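Local coordinates for protein putative dienelactone hydrolase (PDB 3F67) that probably hydrolyses ester or lactone bonds as a member of the dienelactone hydrolase family of alpha/beta hydrolases, although its own substrate is not established, at residues A[143-148]-A[232-237]; A[128-133]-A[200-205]; A[10-15]-A[104-109]. All blocks are in the same frame, centred on the assembly; numbering follows the deposited sequence. Where two conformers were deposited one is given.

Contact 1. Residues A[143-148]-A[232-237]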
ATOM      1  N   VAL A 143       1.354  -3.430   5.922  1.00 13.49           N
ATOM      2  CA  VAL A 143       2.286  -2.357   6.340  1.00 14.86           C
ATOM      3  C   VAL A 143       1.927  -1.081   5.586  1.00 13.64           C
ATOM      4  O   VAL A 143       2.059  -1.023   4.349  1.00 14.46           O
ATOM      5  CB  VAL A 143       3.779  -2.753   6.104  1.00 14.26           C
ATOM      6  CG1 VAL A 143       4.736  -1.579   6.541  1.00 15.21           C
ATOM      7  CG2 VAL A 143       4.090  -4.045   6.965  1.00 15.63           C
ATOM      8  N   ALA A 144       1.488  -0.057   6.342  1.00 13.71           N
ATOM      9  CA  ALA A 144       0.994   1.205   5.734  1.00 13.22           C
ATOM     10  C   ALA A 144       2.069   2.257   5.993  1.00 13.78           C
ATOM     11  O   ALA A 144       2.455   2.497   7.162  1.00 14.89           O
ATOM     12  CB  ALA A 144      -0.301   1.597   6.410  1.00 13.12           C
ATOM     13  N   TRP A 145       2.566   2.886   4.927  1.00 13.54           N
ATOM     14  CA  TRP A 145       3.543   3.954   5.100  1.00 13.74           C
ATOM     15  C   TRP A 145       2.864   5.304   4.913  1.00 14.12           C
ATOM     16  O   TRP A 145       2.349   5.587   3.846  1.00 14.63           O
ATOM     17  CB  TRP A 145       4.643   3.865   4.073  1.00 13.93           C
ATOM     18  CG  TRP A 145       5.413   2.549   4.021  1.00 13.61           C
ATOM     19  CD1 TRP A 145       4.926   1.309   3.626  1.00 12.23           C
ATOM     20  CD2 TRP A 145       6.834   2.376   4.255  1.00 12.78           C
ATOM     21  NE1 TRP A 145       5.972   0.383   3.637  1.00 13.59           N
ATOM     22  CE2 TRP A 145       7.141   1.019   3.987  1.00 14.32           C
ATOM     23  CE3 TRP A 145       7.868   3.250   4.665  1.00 14.28           C
ATOM     24  CZ2 TRP A 145       8.477   0.481   4.141  1.00 14.73           C
ATOM     25  CZ3 TRP A 145       9.206   2.767   4.758  1.00 13.00           C
ATOM     26  CH2 TRP A 145       9.484   1.381   4.504  1.00 15.19           C
ATOM     27  N   TYR A 146       2.905   6.108   5.973  1.00 13.74           N
ATOM     28  CA  TYR A 146       2.401   7.504   6.011  1.00 15.38           C
ATOM     29  C   TYR A 146       1.136   7.692   5.175  1.00 15.87           C
ATOM     30  O   TYR A 146       1.106   8.511   4.228  1.00 16.56           O
ATOM     31  CB  TYR A 146       3.512   8.488   5.608  1.00 14.68           C
ATOM     32  CG  TYR A 146       4.550   7.981   4.617  1.00 15.15           C
ATOM     33  CD1 TYR A 146       4.324   8.048   3.234  1.00 15.01           C
ATOM     34  CD2 TYR A 146       5.782   7.509   5.060  1.00 15.72           C
ATOM     35  CE1 TYR A 146       5.280   7.613   2.320  1.00 16.01           C
ATOM     36  CE2 TYR A 146       6.764   7.094   4.142  1.00 15.61           C
ATOM     37  CZ  TYR A 146       6.504   7.132   2.807  1.00 15.15           C
ATOM     38  OH  TYR A 146       7.452   6.732   1.915  1.00 17.39           O
ATOM     39  N   GLY A 147       0.099   6.932   5.540  1.00 15.58           N
ATOM     40  CA  GLY A 147      -1.248   7.052   4.972  1.00 15.66           C
ATOM     41  C   GLY A 147      -2.115   7.932   5.881  1.00 16.00           C
ATOM     42  O   GLY A 147      -2.141   7.736   7.108  1.00 15.27           O
ATOM     43  N   LYS A 148      -2.842   8.876   5.283  0.50 15.53           N
ATOM     44  CA  LYS A 148      -3.782   9.731   6.021  0.50 15.75           C
ATOM     45  C   LYS A 148      -4.717   8.911   6.887  0.50 15.57           C
ATOM     46  O   LYS A 148      -5.295   7.930   6.401  0.50 15.61           O
ATOM     47  CB  LYS A 148      -4.653  10.519   5.034  0.50 16.03           C
ATOM     48  CG  LYS A 148      -5.821  11.189   5.710  0.50 17.88           C
ATOM     49  CD  LYS A 148      -7.006  11.433   4.744  0.50 20.40           C
ATOM     50  CE  LYS A 148      -6.482  11.855   3.412  0.50 24.44           C
ATOM     51  NZ  LYS A 148      -5.521  12.976   3.616  0.50 26.97           N
ATOM     52  N   GLN A 232      13.223  -2.626   7.051  1.00 13.88           N
ATOM     53  CA  GLN A 232      13.519  -3.826   7.846  1.00 14.34           C
ATOM     54  C   GLN A 232      12.337  -4.161   8.755  1.00 13.51           C
ATOM     55  O   GLN A 232      12.023  -5.354   8.919  1.00 13.34           O
ATOM     56  CB  GLN A 232      14.802  -3.635   8.666  1.00 15.06           C
ATOM     57  CG  GLN A 232      16.089  -3.557   7.767  1.00 16.85           C
ATOM     58  CD  GLN A 232      16.190  -4.748   6.768  1.00 22.57           C
ATOM     59  OE1 GLN A 232      16.344  -4.566   5.527  1.00 22.93           O
ATOM     60  NE2 GLN A 232      16.034  -5.976   7.301  1.00 20.87           N
ATOM     61  N   ARG A 233      11.655  -3.141   9.267  1.00 13.45           N
ATOM     62  CA  ARG A 233      10.448  -3.402  10.134  1.00 12.38           C
ATOM     63  C   ARG A 233       9.343  -4.023   9.303  1.00 13.35           C
ATOM     64  O   ARG A 233       8.630  -4.891   9.778  1.00 12.58           O
ATOM     65  CB  ARG A 233       9.920  -2.117  10.802  1.00 13.42           C
ATOM     66  CG  ARG A 233      10.816  -1.618  11.978  1.00 13.25           C
ATOM     67  CD  ARG A 233      10.226  -0.367  12.618  1.00 13.66           C
ATOM     68  NE  ARG A 233      11.135   0.046  13.702  1.00 15.93           N
ATOM     69  CZ  ARG A 233      11.053  -0.361  14.964  1.00 18.17           C
ATOM     70  NH1 ARG A 233      10.060  -1.157  15.354  1.00 18.52           N
ATOM     71  NH2 ARG A 233      11.941   0.113  15.863  1.00 17.37           N
HETATM   72  N   MSE A 234       9.205  -3.592   8.049  1.00 13.13           N
HETATM   73  CA  MSE A 234       8.196  -4.196   7.159  1.00 13.47           C
HETATM   74  C   MSE A 234       8.487  -5.687   6.918  1.00 14.19           C
HETATM   75  O   MSE A 234       7.610  -6.552   7.056  1.00 14.58           O
HETATM   76  CB  MSE A 234       8.165  -3.460   5.820  1.00 12.21           C
HETATM   77  CG  MSE A 234       7.183  -4.064   4.796  1.00 14.89           C
HETATM   78 SE   MSE A 234       7.558  -3.312   3.027  0.90 16.02          SE
HETATM   79  CE  MSE A 234       9.295  -4.120   2.789  1.00 15.49           C
ATOM     80  N   LEU A 235       9.731  -5.990   6.536  1.00 13.96           N
ATOM     81  CA  LEU A 235      10.109  -7.384   6.356  1.00 13.54           C
ATOM     82  C   LEU A 235       9.940  -8.205   7.647  1.00 13.04           C
ATOM     83  O   LEU A 235       9.504  -9.365   7.567  1.00 13.61           O
ATOM     84  CB  LEU A 235      11.559  -7.501   5.858  1.00 13.99           C
ATOM     85  CG  LEU A 235      11.718  -6.866   4.446  1.00 14.10           C
ATOM     86  CD1 LEU A 235      13.211  -6.859   4.126  1.00 17.99           C
ATOM     87  CD2 LEU A 235      10.961  -7.660   3.342  1.00 14.64           C
ATOM     88  N   ALA A 236      10.258  -7.627   8.803  1.00 12.64           N
ATOM     89  CA  ALA A 236      10.077  -8.354  10.080  1.00 12.38           C
ATOM     90  C   ALA A 236       8.588  -8.646  10.349  1.00 12.00           C
ATOM     91  O   ALA A 236       8.223  -9.710  10.858  1.00 13.41           O
ATOM     92  CB  ALA A 236      10.670  -7.496  11.262  1.00 12.29           C
ATOM     93  N   TRP A 237       7.723  -7.705   9.960  1.00 12.71           N
ATOM     94  CA  TRP A 237       6.292  -7.812  10.233  1.00 13.26           C
ATOM     95  C   TRP A 237       5.729  -8.946   9.394  1.00 14.25           C
ATOM     96  O   TRP A 237       4.848  -9.683   9.840  1.00 13.99           O
ATOM     97  CB  TRP A 237       5.619  -6.483   9.851  1.00 13.59           C
ATOM     98  CG  TRP A 237       4.198  -6.335  10.333  1.00 14.81           C
ATOM     99  CD1 TRP A 237       3.063  -6.479   9.581  1.00 15.79           C
ATOM    100  CD2 TRP A 237       3.795  -5.933  11.628  1.00 12.95           C
ATOM    101  NE1 TRP A 237       1.947  -6.212  10.366  1.00 14.02           N
ATOM    102  CE2 TRP A 237       2.379  -5.847  11.622  1.00 12.45           C
ATOM    103  CE3 TRP A 237       4.505  -5.614  12.809  1.00 14.56           C
ATOM    104  CZ2 TRP A 237       1.635  -5.463  12.753  1.00 13.02           C
ATOM    105  CZ3 TRP A 237       3.782  -5.214  13.957  1.00 15.82           C
ATOM    106  CH2 TRP A 237       2.345  -5.151  13.924  1.00 14.99           C
TER
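V143 and M234, a selenomethionine, bury about 70 Å² each and form the middle of this contact, where strand 143-145 packs against helix 232-237. The segment axes approach to 9.8 Å and are nearly antiparallel, at 160°. V143 points its CB at the helix, and its CG2 branch does most of the touching: it lies 3.8 Å from M234 CG and 3.7 Å from W237 CD1, wedged between two side chains one helical turn apart. Against the W237 indole the methyl comes in obliquely. The first torsion of M234 (chi1 177°) points CG at V143, and an extended chi2 carries SE on to W145. There M234 SE sits at the edge of the indole, 4.1 Å from W145 CZ2 and 89° off the normal of the five-membered ring, a Met-aromatic contact. No hydrogen bond crosses; W237 NE1 bonds to P171 O. Backbone bonds to I119 and G121 of strand 116-122 hold V143 in the sheet, while L175 of strand 172-177 flanks both V143 and W145. A late helix laid antiparallel over a central parallel strand through apolar side chains fits the three-layer alpha/beta/alpha sandwich of the alpha/beta hydrolase fold.

Contact 2. Residues A[128-133]-A[200-205]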
ATOM      1  N   ILE A 128      -5.046   3.451   1.763  1.00 14.55           N
ATOM      2  CA  ILE A 128      -5.729   2.296   1.142  1.00 14.36           C
ATOM      3  C   ILE A 128      -5.343   0.995   1.857  1.00 14.84           C
ATOM      4  O   ILE A 128      -6.198   0.127   2.072  1.00 14.87           O
ATOM      5  CB  ILE A 128      -5.388   2.253  -0.380  1.00 14.21           C
ATOM      6  CG1 ILE A 128      -6.002   3.465  -1.122  1.00 14.07           C
ATOM      7  CG2 ILE A 128      -5.826   0.908  -1.010  1.00 13.74           C
ATOM      8  CD1 ILE A 128      -7.530   3.557  -1.036  1.00 12.90           C
ATOM      9  N   THR A 129      -4.078   0.894   2.235  1.00 14.41           N
ATOM     10  CA  THR A 129      -3.588  -0.257   2.980  1.00 14.31           C
ATOM     11  C   THR A 129      -4.416  -0.505   4.257  1.00 14.71           C
ATOM     12  O   THR A 129      -4.833  -1.629   4.503  1.00 13.58           O
ATOM     13  CB  THR A 129      -2.063  -0.132   3.259  1.00 14.19           C
ATOM     14  OG1 THR A 129      -1.380  -0.263   2.006  1.00 18.44           O
ATOM     15  CG2 THR A 129      -1.558  -1.326   4.121  1.00 13.95           C
ATOM     16  N   TRP A 130      -4.630   0.537   5.073  1.00 14.45           N
ATOM     17  CA  TRP A 130      -5.483   0.374   6.248  1.00 14.86           C
ATOM     18  C   TRP A 130      -6.875  -0.097   5.866  1.00 14.97           C
ATOM     19  O   TRP A 130      -7.435  -1.005   6.497  1.00 14.61           O
ATOM     20  CB  TRP A 130      -5.625   1.722   6.983  1.00 13.98           C
ATOM     21  CG  TRP A 130      -4.409   2.172   7.763  1.00 13.27           C
ATOM     22  CD1 TRP A 130      -3.514   3.173   7.421  1.00 12.85           C
ATOM     23  CD2 TRP A 130      -3.999   1.690   9.057  1.00 13.15           C
ATOM     24  NE1 TRP A 130      -2.569   3.331   8.434  1.00 13.78           N
ATOM     25  CE2 TRP A 130      -2.845   2.428   9.435  1.00 14.20           C
ATOM     26  CE3 TRP A 130      -4.490   0.678   9.925  1.00 13.81           C
ATOM     27  CZ2 TRP A 130      -2.173   2.207  10.644  1.00 15.58           C
ATOM     28  CZ3 TRP A 130      -3.822   0.453  11.146  1.00 14.34           C
ATOM     29  CH2 TRP A 130      -2.672   1.222  11.496  1.00 16.34           C
ATOM     30  N   LEU A 131      -7.465   0.570   4.879  1.00 14.42           N
ATOM     31  CA  LEU A 131      -8.820   0.192   4.455  1.00 14.09           C
ATOM     32  C   LEU A 131      -8.893  -1.278   4.026  1.00 14.70           C
ATOM     33  O   LEU A 131      -9.888  -1.982   4.329  1.00 14.80           O
ATOM     34  CB  LEU A 131      -9.336   1.089   3.327  1.00 15.25           C
ATOM     35  CG  LEU A 131      -9.437   2.602   3.625  1.00 17.11           C
ATOM     36  CD1 LEU A 131     -10.112   3.355   2.442  1.00 19.63           C
ATOM     37  CD2 LEU A 131     -10.084   2.922   4.924  1.00 22.72           C
ATOM     38  N   TYR A 132      -7.899  -1.719   3.234  1.00 13.81           N
ATOM     39  CA  TYR A 132      -7.914  -3.089   2.715  1.00 14.23           C
ATOM     40  C   TYR A 132      -7.802  -4.117   3.848  1.00 14.36           C
ATOM     41  O   TYR A 132      -8.434  -5.209   3.791  1.00 15.28           O
ATOM     42  CB  TYR A 132      -6.765  -3.307   1.689  1.00 13.39           C
ATOM     43  CG  TYR A 132      -7.030  -4.535   0.851  1.00 13.18           C
ATOM     44  CD1 TYR A 132      -8.128  -4.588  -0.005  1.00 14.50           C
ATOM     45  CD2 TYR A 132      -6.210  -5.652   0.973  1.00 14.17           C
ATOM     46  CE1 TYR A 132      -8.413  -5.724  -0.736  1.00 13.90           C
ATOM     47  CE2 TYR A 132      -6.473  -6.823   0.224  1.00 15.23           C
ATOM     48  CZ  TYR A 132      -7.566  -6.832  -0.627  1.00 16.59           C
ATOM     49  OH  TYR A 132      -7.859  -7.957  -1.361  1.00 18.02           O
ATOM     50  N   ALA A 133      -7.047  -3.766   4.898  1.00 13.76           N
ATOM     51  CA  ALA A 133      -6.944  -4.641   6.055  1.00 15.00           C
ATOM     52  C   ALA A 133      -8.286  -4.831   6.794  1.00 16.09           C
ATOM     53  O   ALA A 133      -8.470  -5.853   7.447  1.00 16.68           O
ATOM     54  CB  ALA A 133      -5.826  -4.148   7.051  1.00 15.48           C
ATOM     55  N   ALA A 200      -7.325  -3.885  18.396  1.00 19.16           N
ATOM     56  CA  ALA A 200      -6.749  -4.326  17.131  1.00 18.98           C
ATOM     57  C   ALA A 200      -5.287  -4.720  17.377  1.00 18.79           C
ATOM     58  O   ALA A 200      -4.654  -4.213  18.319  1.00 20.03           O
ATOM     59  CB  ALA A 200      -6.863  -3.210  16.090  1.00 18.87           C
ATOM     60  N   THR A 201      -4.760  -5.657  16.581  1.00 18.16           N
ATOM     61  CA  THR A 201      -3.310  -5.903  16.573  1.00 17.99           C
ATOM     62  C   THR A 201      -2.684  -4.943  15.569  1.00 17.38           C
ATOM     63  O   THR A 201      -2.857  -5.107  14.359  1.00 16.78           O
ATOM     64  CB  THR A 201      -3.027  -7.357  16.158  1.00 19.01           C
ATOM     65  OG1 THR A 201      -3.578  -8.212  17.165  1.00 22.60           O
ATOM     66  CG2 THR A 201      -1.500  -7.619  16.048  1.00 20.76           C
ATOM     67  N   ALA A 202      -2.002  -3.914  16.068  1.00 15.91           N
ATOM     68  CA  ALA A 202      -1.497  -2.863  15.217  1.00 15.86           C
ATOM     69  C   ALA A 202      -0.554  -2.006  16.010  1.00 16.02           C
ATOM     70  O   ALA A 202      -0.693  -1.863  17.238  1.00 17.63           O
ATOM     71  CB  ALA A 202      -2.674  -1.970  14.655  1.00 15.52           C
ATOM     72  N   GLU A 203       0.396  -1.384  15.332  0.50 15.21           N
ATOM     73  CA  GLU A 203       1.207  -0.380  16.000  0.50 15.24           C
ATOM     74  C   GLU A 203       1.627   0.572  14.922  0.50 15.30           C
ATOM     75  O   GLU A 203       1.693   0.214  13.744  0.50 15.14           O
ATOM     76  CB  GLU A 203       2.449  -0.991  16.638  0.50 14.60           C
ATOM     77  CG  GLU A 203       3.351  -1.583  15.582  0.50 12.17           C
ATOM     78  CD  GLU A 203       4.355  -2.526  16.175  0.50 14.08           C
ATOM     79  OE1 GLU A 203       5.551  -2.381  15.875  0.50  5.72           O
ATOM     80  OE2 GLU A 203       3.926  -3.415  16.959  0.50 18.28           O
ATOM     81  N   ILE A 204       1.887   1.791  15.354  1.00 15.91           N
ATOM     82  CA  ILE A 204       2.378   2.881  14.506  1.00 15.92           C
ATOM     83  C   ILE A 204       3.747   3.310  15.043  1.00 15.69           C
ATOM     84  O   ILE A 204       3.888   3.696  16.219  1.00 16.42           O
ATOM     85  CB  ILE A 204       1.391   4.099  14.522  1.00 15.66           C
ATOM     86  CG1 ILE A 204       0.067   3.661  13.879  1.00 17.32           C
ATOM     87  CG2 ILE A 204       1.976   5.273  13.777  1.00 17.78           C
ATOM     88  CD1 ILE A 204      -1.108   4.684  14.042  1.00 19.33           C
ATOM     89  N   VAL A 205       4.751   3.207  14.193  1.00 15.59           N
ATOM     90  CA  VAL A 205       6.100   3.648  14.540  1.00 16.53           C
ATOM     91  C   VAL A 205       6.276   5.029  13.940  1.00 15.52           C
ATOM     92  O   VAL A 205       6.026   5.217  12.742  1.00 16.12           O
ATOM     93  CB  VAL A 205       7.122   2.661  13.963  1.00 15.99           C
ATOM     94  CG1 VAL A 205       8.600   3.219  14.113  1.00 17.71           C
ATOM     95  CG2 VAL A 205       6.936   1.260  14.641  1.00 17.52           C
TER
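W130 reaches from helix 128-133 to the edge strand and makes all the contacts between these segments with one indole. Its CB does not point at the strand. The nearest CA atoms, those of W130 and A202, are 10.3 Å apart, a gap the ring has to bridge. With chi1 at -74°, CG lies beside the backbone N and anti to the carbonyl carbon, and the indole extends from there with its six-membered ring leading. NE1 of the five-membered ring makes a hydrogen bond to OH of Y176 on strand 172-177, which probably helps fix the ring's rotation. Farther out, W130 CZ2 meets I204 CG1 at 4.2 Å, and W130 CZ3 meets A202 CB at 4.4 Å, while CH2, at the tip, faces both. Both partners lie near the ring plane, so the edge of the indole, not a face, is offered to the strand. The I204 side chain crosses the indole at about a right angle. No hydrogen bond joins the segments. V172 also touches the tryptophan, and M191 of helix 185-197 packs on both W130 and I204, placing the indole between helix 124-133, helix 185-197 and the last two strands of the sheet.

Contact 3. Residues A[10-15]-A[104-109]. With ACY (acetic acid), chain E.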
ATOM      1  N   SER A  10      -1.837  -7.757 -17.552  0.50 22.41           N
ATOM      2  CA  SER A  10      -3.136  -7.197 -17.287  0.50 22.25           C
ATOM      3  C   SER A  10      -3.670  -8.053 -16.174  0.50 21.85           C
ATOM      4  O   SER A  10      -3.357  -9.252 -16.101  0.50 21.71           O
ATOM      5  CB  SER A  10      -4.050  -7.335 -18.502  0.50 22.90           C
ATOM      6  OG  SER A  10      -3.632  -6.497 -19.556  0.50 23.52           O
ATOM      7  N   ILE A  11      -4.473  -7.444 -15.314  1.00 20.88           N
ATOM      8  CA  ILE A  11      -5.210  -8.197 -14.328  1.00 20.61           C
ATOM      9  C   ILE A  11      -6.683  -8.021 -14.643  1.00 19.56           C
ATOM     10  O   ILE A  11      -7.186  -6.891 -14.675  1.00 18.10           O
ATOM     11  CB  ILE A  11      -4.830  -7.734 -12.930  1.00 20.25           C
ATOM     12  CG1 ILE A  11      -3.379  -8.249 -12.688  1.00 23.70           C
ATOM     13  CG2 ILE A  11      -5.842  -8.333 -11.875  1.00 18.94           C
ATOM     14  CD1 ILE A  11      -2.821  -7.975 -11.394  1.00 26.96           C
ATOM     15  N   PRO A  12      -7.395  -9.140 -14.865  1.00 20.97           N
ATOM     16  CA  PRO A  12      -8.821  -9.031 -15.185  1.00 22.11           C
ATOM     17  C   PRO A  12      -9.556  -8.471 -13.957  1.00 23.77           C
ATOM     18  O   PRO A  12      -9.354  -8.949 -12.847  1.00 22.66           O
ATOM     19  CB  PRO A  12      -9.240 -10.490 -15.493  1.00 23.07           C
ATOM     20  CG  PRO A  12      -7.952 -11.239 -15.779  1.00 21.93           C
ATOM     21  CD  PRO A  12      -6.873 -10.530 -14.945  1.00 20.89           C
ATOM     22  N   SER A  13     -10.363  -7.428 -14.124  1.00 24.46           N
ATOM     23  CA  SER A  13     -10.865  -6.755 -12.921  1.00 27.96           C
ATOM     24  C   SER A  13     -12.171  -6.033 -13.152  1.00 29.17           C
ATOM     25  O   SER A  13     -12.223  -5.031 -13.886  1.00 28.95           O
ATOM     26  CB  SER A  13      -9.813  -5.790 -12.321  1.00 27.34           C
ATOM     27  OG  SER A  13     -10.197  -5.353 -11.002  1.00 30.98           O
ATOM     28  N   GLN A  14     -13.218  -6.536 -12.485  1.00 30.58           N
ATOM     29  CA  GLN A  14     -14.579  -5.995 -12.622  1.00 31.15           C
ATOM     30  C   GLN A  14     -14.972  -5.797 -14.116  1.00 31.46           C
ATOM     31  O   GLN A  14     -15.666  -4.831 -14.465  1.00 32.26           O
ATOM     32  CB  GLN A  14     -14.711  -4.687 -11.798  1.00 31.45           C
ATOM     33  CG  GLN A  14     -14.162  -4.795 -10.348  1.00 31.81           C
ATOM     34  CD  GLN A  14     -14.320  -3.519  -9.526  1.00 34.23           C
ATOM     35  OE1 GLN A  14     -13.348  -2.752  -9.274  1.00 29.66           O
ATOM     36  NE2 GLN A  14     -15.542  -3.294  -9.065  1.00 32.34           N
ATOM     37  N   GLY A  15     -14.533  -6.717 -14.983  1.00 30.74           N
ATOM     38  CA  GLY A  15     -14.805  -6.665 -16.430  1.00 28.83           C
ATOM     39  C   GLY A  15     -13.831  -5.924 -17.363  1.00 28.36           C
ATOM     40  O   GLY A  15     -14.057  -5.846 -18.582  1.00 28.44           O
ATOM     41  N   ALA A 104      -5.427 -10.114  -5.941  1.00 14.43           N
ATOM     42  CA  ALA A 104      -5.197 -11.282  -5.080  1.00 15.22           C
ATOM     43  C   ALA A 104      -5.680 -12.540  -5.831  1.00 14.05           C
ATOM     44  O   ALA A 104      -5.019 -13.607  -5.793  1.00 14.47           O
ATOM     45  CB  ALA A 104      -5.953 -11.111  -3.725  1.00 14.59           C
ATOM     46  N   SER A 105      -6.816 -12.423  -6.515  0.50 14.21           N
ATOM     47  CA  SER A 105      -7.388 -13.561  -7.263  0.50 13.14           C
ATOM     48  C   SER A 105      -6.462 -13.994  -8.389  0.50 13.53           C
ATOM     49  O   SER A 105      -6.207 -15.192  -8.595  0.50 13.21           O
ATOM     50  CB  SER A 105      -8.776 -13.215  -7.808  0.50 13.56           C
ATOM     51  OG  SER A 105      -9.712 -13.164  -6.746  0.50 11.63           O
ATOM     52  N   TRP A 106      -5.945 -13.010  -9.115  1.00 12.88           N
ATOM     53  CA  TRP A 106      -5.028 -13.284 -10.244  1.00 13.65           C
ATOM     54  C   TRP A 106      -3.757 -13.909  -9.669  1.00 12.73           C
ATOM     55  O   TRP A 106      -3.249 -14.865 -10.214  1.00 12.56           O
ATOM     56  CB  TRP A 106      -4.706 -11.989 -11.002  1.00 14.30           C
ATOM     57  CG  TRP A 106      -3.631 -12.131 -12.097  1.00 14.69           C
ATOM     58  CD1 TRP A 106      -3.836 -12.413 -13.426  1.00 14.06           C
ATOM     59  CD2 TRP A 106      -2.218 -11.980 -11.933  1.00 14.94           C
ATOM     60  NE1 TRP A 106      -2.617 -12.456 -14.104  1.00 13.43           N
ATOM     61  CE2 TRP A 106      -1.620 -12.189 -13.206  1.00 14.40           C
ATOM     62  CE3 TRP A 106      -1.390 -11.682 -10.827  1.00 13.86           C
ATOM     63  CZ2 TRP A 106      -0.248 -12.113 -13.408  1.00 16.88           C
ATOM     64  CZ3 TRP A 106      -0.006 -11.632 -11.032  1.00 15.42           C
ATOM     65  CH2 TRP A 106       0.540 -11.828 -12.329  1.00 16.53           C
ATOM     66  N   ALA A 107      -3.272 -13.373  -8.554  1.00 12.75           N
ATOM     67  CA  ALA A 107      -1.988 -13.826  -7.996  1.00 12.54           C
ATOM     68  C   ALA A 107      -2.020 -15.314  -7.656  1.00 12.22           C
ATOM     69  O   ALA A 107      -1.049 -16.040  -7.900  1.00 12.88           O
ATOM     70  CB  ALA A 107      -1.618 -12.970  -6.755  1.00 13.19           C
ATOM     71  N   ALA A 108      -3.139 -15.792  -7.119  1.00 11.43           N
ATOM     72  CA  ALA A 108      -3.249 -17.205  -6.730  1.00 12.57           C
ATOM     73  C   ALA A 108      -3.195 -18.191  -7.913  1.00 11.38           C
ATOM     74  O   ALA A 108      -2.925 -19.353  -7.706  1.00 10.96           O
ATOM     75  CB  ALA A 108      -4.546 -17.427  -5.912  1.00 12.87           C
ATOM     76  N   ARG A 109      -3.454 -17.701  -9.153  1.00 10.18           N
ATOM     77  CA  ARG A 109      -3.365 -18.531 -10.362  1.00 10.20           C
ATOM     78  C   ARG A 109      -2.093 -18.248 -11.161  1.00 10.33           C
ATOM     79  O   ARG A 109      -1.902 -18.836 -12.212  1.00 11.14           O
ATOM     80  CB  ARG A 109      -4.596 -18.313 -11.256  1.00  9.35           C
ATOM     81  CG  ARG A 109      -5.816 -19.187 -10.814  1.00 11.95           C
ATOM     82  CD  ARG A 109      -7.002 -19.173 -11.784  1.00  9.69           C
ATOM     83  NE  ARG A 109      -7.574 -17.828 -11.754  1.00 13.65           N
ATOM     84  CZ  ARG A 109      -8.550 -17.467 -10.927  1.00 16.65           C
ATOM     85  NH1 ARG A 109      -9.013 -16.229 -10.951  1.00 17.94           N
ATOM     86  NH2 ARG A 109      -9.093 -18.355 -10.100  1.00 15.00           N
TER
HETATM   87  C   ACY E 242     -11.338 -16.062  -7.979  1.00 44.35           C
HETATM   88  O   ACY E 242     -11.684 -15.652  -9.135  1.00 45.40           O
HETATM   89  OXT ACY E 242     -10.501 -16.953  -7.798  1.00 43.33           O
HETATM   90  CH3 ACY E 242     -11.930 -15.440  -6.747  1.00 43.32           C
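R109 grips a bound acetic acid, probably present as acetate and probably from the crystallisation liquor, with both terminal nitrogens of its guanidinium. R109 NH2 donates to OXT of the ligand at 3.0 Å, with an N-H...O angle of 150°; R109 NH1 reaches the other ligand oxygen, O, at 3.3 Å but more nearly straight, at 168°. The ligand carbon C lies in the guanidinium plane at its edge, as expected of a two-pronged pairing. S105 borders the same molecule through its side chain and sets its carbonyl O above one guanidinium face, offset toward its rim. These polar groups lie on segment 104-109; the link to segment 10-15 is apolar and runs through W106. Its CG is anti to the backbone N, which turns the indole toward the strand. I11 crosses that ring at about a right angle and lays CG1 over one face, 4.0 Å from the centroid of the W106 five-membered ring and 16° off its normal, a CH-pi contact. In the fold this joins helix 93-108 to strand 4-13, an outermost strand of the mixed sheet, with segment axes 8.5 Å apart. The second branch of I11 takes the root of the tryptophan, CG2 lying 3.9 Å from W106 CB. P12 approaches obliquely, its CD 3.9 Å from W106 CD1. H110 also stacks on the W106 ring, and I63 of strand 61-65 touches both I11 and W106.

Overall arrangement
All three contacts set a helix against the same mixed sheet, but at different depths. Contacts 1 and 2 are buried, with centres 9 Å apart, and they interlock: A144 CB lies 3.5 Å from W130 NE1, and their segments alternate along the chain. Contact 3 is partly buried, its centre about 24 Å from each of the others, on strand 4-13, the outer strand at the other end of the sheet from strand 202-207 of contact 2. A tryptophan takes part in each: W145 and W130 both offer an edge, to selenium and to aliphatic carbon, whereas W106 offers a face to I11. No hydrogen bond crosses between the segments of any contact; the more peripheral contact 3 adds an arginine bonded to a bound acetic acid.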